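Long-range contact in avidin-related protein 4/5 (Gallus gallus, PDB 2OF8), which binds a biotin p-nitroanilide and, as an avidin-family protein, probably biotin with high affinity: residues E28-Y33 / P48-Q53. The protein carries 2 engineered substitutions. Residues are numbered along the deposited sequence; the frame is centred on the assembly and turned at random.
Sequences EFTGTY and PLLGIQ. With BNI (5-(2-oxo-hexahydro-thieno[3,4-D]imidazol-6-yl)-pentanoic acid (4-nitro-phenyl)-amide), chain C.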
loop_
_atom_site.group_PDB
_atom_site.type_symbol
_atom_site.label_atom_id
_atom_site.label_comp_id
_atom_site.label_asym_id
_atom_site.label_seq_id
_atom_site.Cartn_x
_atom_site.Cartn_y
_atom_site.Cartn_z
ATOM N N GLU A 28 11.379 6.949 -21.277
ATOM C CA GLU A 28 12.288 6.195 -20.423
ATOM C C GLU A 28 13.410 7.070 -19.898
ATOM O O GLU A 28 13.894 7.965 -20.593
ATOM C CB GLU A 28 12.903 5.035 -21.179
ATOM C CG GLU A 28 11.885 4.080 -21.755
ATOM C CD GLU A 28 12.526 3.055 -22.650
ATOM O OE1 GLU A 28 13.406 3.434 -23.460
ATOM O OE2 GLU A 28 12.138 1.877 -22.555
ATOM N N PHE A 29 13.829 6.795 -18.669
ATOM C CA PHE A 29 14.916 7.536 -18.056
ATOM C C PHE A 29 15.707 6.653 -17.121
ATOM O O PHE A 29 15.198 5.680 -16.556
ATOM C CB PHE A 29 14.397 8.780 -17.317
ATOM C CG PHE A 29 13.374 8.483 -16.248
ATOM C CD1 PHE A 29 13.764 8.193 -14.943
ATOM C CD2 PHE A 29 12.024 8.532 -16.537
ATOM C CE1 PHE A 29 12.822 7.933 -13.961
ATOM C CE2 PHE A 29 11.079 8.270 -15.558
ATOM C CZ PHE A 29 11.480 7.976 -14.266
ATOM N N THR A 30 16.966 7.025 -16.955
ATOM C CA THR A 30 17.805 6.416 -15.955
ATOM C C THR A 30 18.294 7.488 -15.001
ATOM O O THR A 30 18.046 8.672 -15.192
ATOM C CB THR A 30 18.945 5.641 -16.625
ATOM O OG1 THR A 30 19.543 4.740 -15.681
ATOM C CG2 THR A 30 20.049 6.570 -17.119
ATOM N N GLY A 31 18.961 7.060 -13.950
ATOM C CA GLY A 31 19.426 7.987 -12.954
ATOM C C GLY A 31 20.090 7.269 -11.811
ATOM O O GLY A 31 20.370 6.078 -11.871
ATOM N N THR A 32 20.353 8.022 -10.755
ATOM C CA THR A 32 20.909 7.475 -9.533
ATOM C C THR A 32 20.121 7.982 -8.344
ATOM O O THR A 32 19.459 9.014 -8.398
ATOM C CB THR A 32 22.382 7.873 -9.359
ATOM O OG1 THR A 32 22.478 9.297 -9.265
ATOM C CG2 THR A 32 23.227 7.472 -10.573
ATOM N N TYR A 33 20.220 7.232 -7.260
ATOM C CA TYR A 33 19.460 7.496 -6.052
ATOM C C TYR A 33 20.395 7.303 -4.867
ATOM O O TYR A 33 20.986 6.238 -4.717
ATOM C CB TYR A 33 18.266 6.535 -5.954
ATOM C CG TYR A 33 17.145 7.021 -5.062
ATOM C CD1 TYR A 33 17.250 6.968 -3.676
ATOM C CD2 TYR A 33 15.974 7.526 -5.600
ATOM C CE1 TYR A 33 16.212 7.417 -2.858
ATOM C CE2 TYR A 33 14.938 7.975 -4.795
ATOM C CZ TYR A 33 15.056 7.928 -3.431
ATOM O OH TYR A 33 14.008 8.378 -2.666
ATOM N N PRO A 48 21.501 2.701 -8.858
ATOM C CA PRO A 48 20.849 3.052 -10.120
ATOM C C PRO A 48 19.335 2.936 -10.085
ATOM O O PRO A 48 18.781 2.100 -9.374
ATOM C CB PRO A 48 21.428 2.028 -11.092
ATOM C CG PRO A 48 21.648 0.839 -10.254
ATOM C CD PRO A 48 22.111 1.362 -8.922
ATOM N N LEU A 49 18.700 3.765 -10.902
ATOM C CA LEU A 49 17.262 3.695 -11.115
ATOM C C LEU A 49 16.960 3.693 -12.612
ATOM O O LEU A 49 17.746 4.182 -13.426
ATOM C CB LEU A 49 16.530 4.841 -10.402
ATOM C CG LEU A 49 16.721 6.258 -10.957
ATOM C CD1 LEU A 49 15.725 6.599 -12.052
ATOM C CD2 LEU A 49 16.631 7.268 -9.832
ATOM N N LEU A 50 15.812 3.122 -12.951
ATOM C CA LEU A 50 15.338 3.043 -14.321
ATOM C C LEU A 50 13.830 3.176 -14.290
ATOM O O LEU A 50 13.172 2.484 -13.508
ATOM C CB LEU A 50 15.729 1.689 -14.880
ATOM C CG LEU A 50 15.629 1.409 -16.362
ATOM C CD1 LEU A 50 16.395 2.430 -17.160
ATOM C CD2 LEU A 50 16.189 0.017 -16.616
ATOM N N GLY A 51 13.271 4.037 -15.127
ATOM C CA GLY A 51 11.837 4.253 -15.115
ATOM C C GLY A 51 11.286 4.752 -16.421
ATOM O O GLY A 51 12.000 4.884 -17.420
ATOM N N ILE A 52 9.984 5.016 -16.400
ATOM C CA ILE A 52 9.267 5.565 -17.540
ATOM C C ILE A 52 8.265 6.606 -17.055
ATOM O O ILE A 52 7.532 6.361 -16.095
ATOM C CB ILE A 52 8.479 4.491 -18.348
ATOM C CG1 ILE A 52 9.203 3.142 -18.445
ATOM C CG2 ILE A 52 8.190 5.025 -19.740
ATOM C CD1 ILE A 52 8.357 2.047 -19.096
ATOM N N GLN A 53 8.216 7.743 -17.744
ATOM C CA GLN A 53 7.180 8.747 -17.563
ATOM C C GLN A 53 6.366 8.842 -18.839
ATOM O O GLN A 53 6.796 8.416 -19.914
ATOM C CB GLN A 53 7.778 10.123 -17.247
ATOM C CG GLN A 53 8.531 10.780 -18.402
ATOM C CD GLN A 53 8.764 12.261 -18.181
ATOM O OE1 GLN A 53 7.965 13.104 -18.618
ATOM N NE2 GLN A 53 9.834 12.580 -17.496
HETATM C C1 BNI C . 16.840 -0.763 2.400
HETATM C C10 BNI C . 17.361 -0.155 1.091
HETATM C C9 BNI C . 17.156 1.355 1.025
HETATM C C8 BNI C . 15.679 1.722 1.032
HETATM C C7 BNI C . 15.475 3.210 1.230
HETATM C C2 BNI C . 13.945 3.573 1.247
HETATM C C6 BNI C . 11.707 4.281 0.286
HETATM C C4 BNI C . 13.626 5.011 1.753
HETATM C C5 BNI C . 12.234 5.386 1.210
HETATM C C3 BNI C . 13.777 6.963 0.544
HETATM O O2 BNI C . 17.006 -0.201 3.479
HETATM O O3 BNI C . 14.255 7.995 0.004
HETATM N N1 BNI C . 12.490 6.623 0.515
HETATM N N2 BNI C . 14.477 6.055 1.214
HETATM S S1 BNI C . 13.206 3.534 -0.425
HETATM N N17 BNI C . 16.133 -1.894 2.358
HETATM C C18 BNI C . 15.590 -2.672 3.348
HETATM C C20 BNI C . 15.752 -4.091 3.332
HETATM C C21 BNI C . 15.166 -4.888 4.378
HETATM C C22 BNI C . 14.424 -4.246 5.458
HETATM C C23 BNI C . 14.266 -2.823 5.475
HETATM C C24 BNI C . 14.842 -2.033 4.438
HETATM N N25 BNI C . 13.827 -5.107 6.551
HETATM O O26 BNI C . 13.947 -6.297 6.539
HETATM O O27 BNI C . 13.211 -4.624 7.455
#
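Phe29 and Leu49 both place CG between their own backbone N and carbonyl carbon (chi1 57° and 70°), which folds the phenyl ring over Gly51 and lays Leu49 CG and CD1 against Gly31, with CD2 by Thr32 O, on neighbouring antiparallel strands of the avidin β-barrel. Gly51 CA lies 4.0 Å from the centroid of the Phe29 ring, a CH-pi contact over the ring face, and the ring sits where a beta carbon at this position would point. At the ring edge, Phe29 CE1 meets Leu49 CD1 at 3.7 Å. Phe29 CE2 comes to 3.5 Å from Ile52 N. The ring also touches Ile20 and Phe64 on the adjoining strands. An alanine in place of Phe29 would probably open a gap above Gly51 and leave Leu49 CD1 without its aromatic neighbour. Phe29 and Gly51 form a hydrogen-bonded pair: Phe29 N donates to Gly51 O at 2.9 Å, and Gly51 N returns a bond to Phe29 O. Further along, Leu49 N donates to Gly31 O at 3.0 Å, whereas the bond from Gly31 N to Leu49 O is weak. Glu28, Thr30, Leu50 and Ile52 project from the other face of the sheet, where Leu50 and Ile52 pack on a second subunit. Beyond Leu49 CD2, which lies 4.3 Å from Tyr33 CB, the tyrosine ring extends into the ligand pocket, and Tyr33 OH donates a 2.7 Å hydrogen bond to ureido oxygen O3 of the biotin anilide.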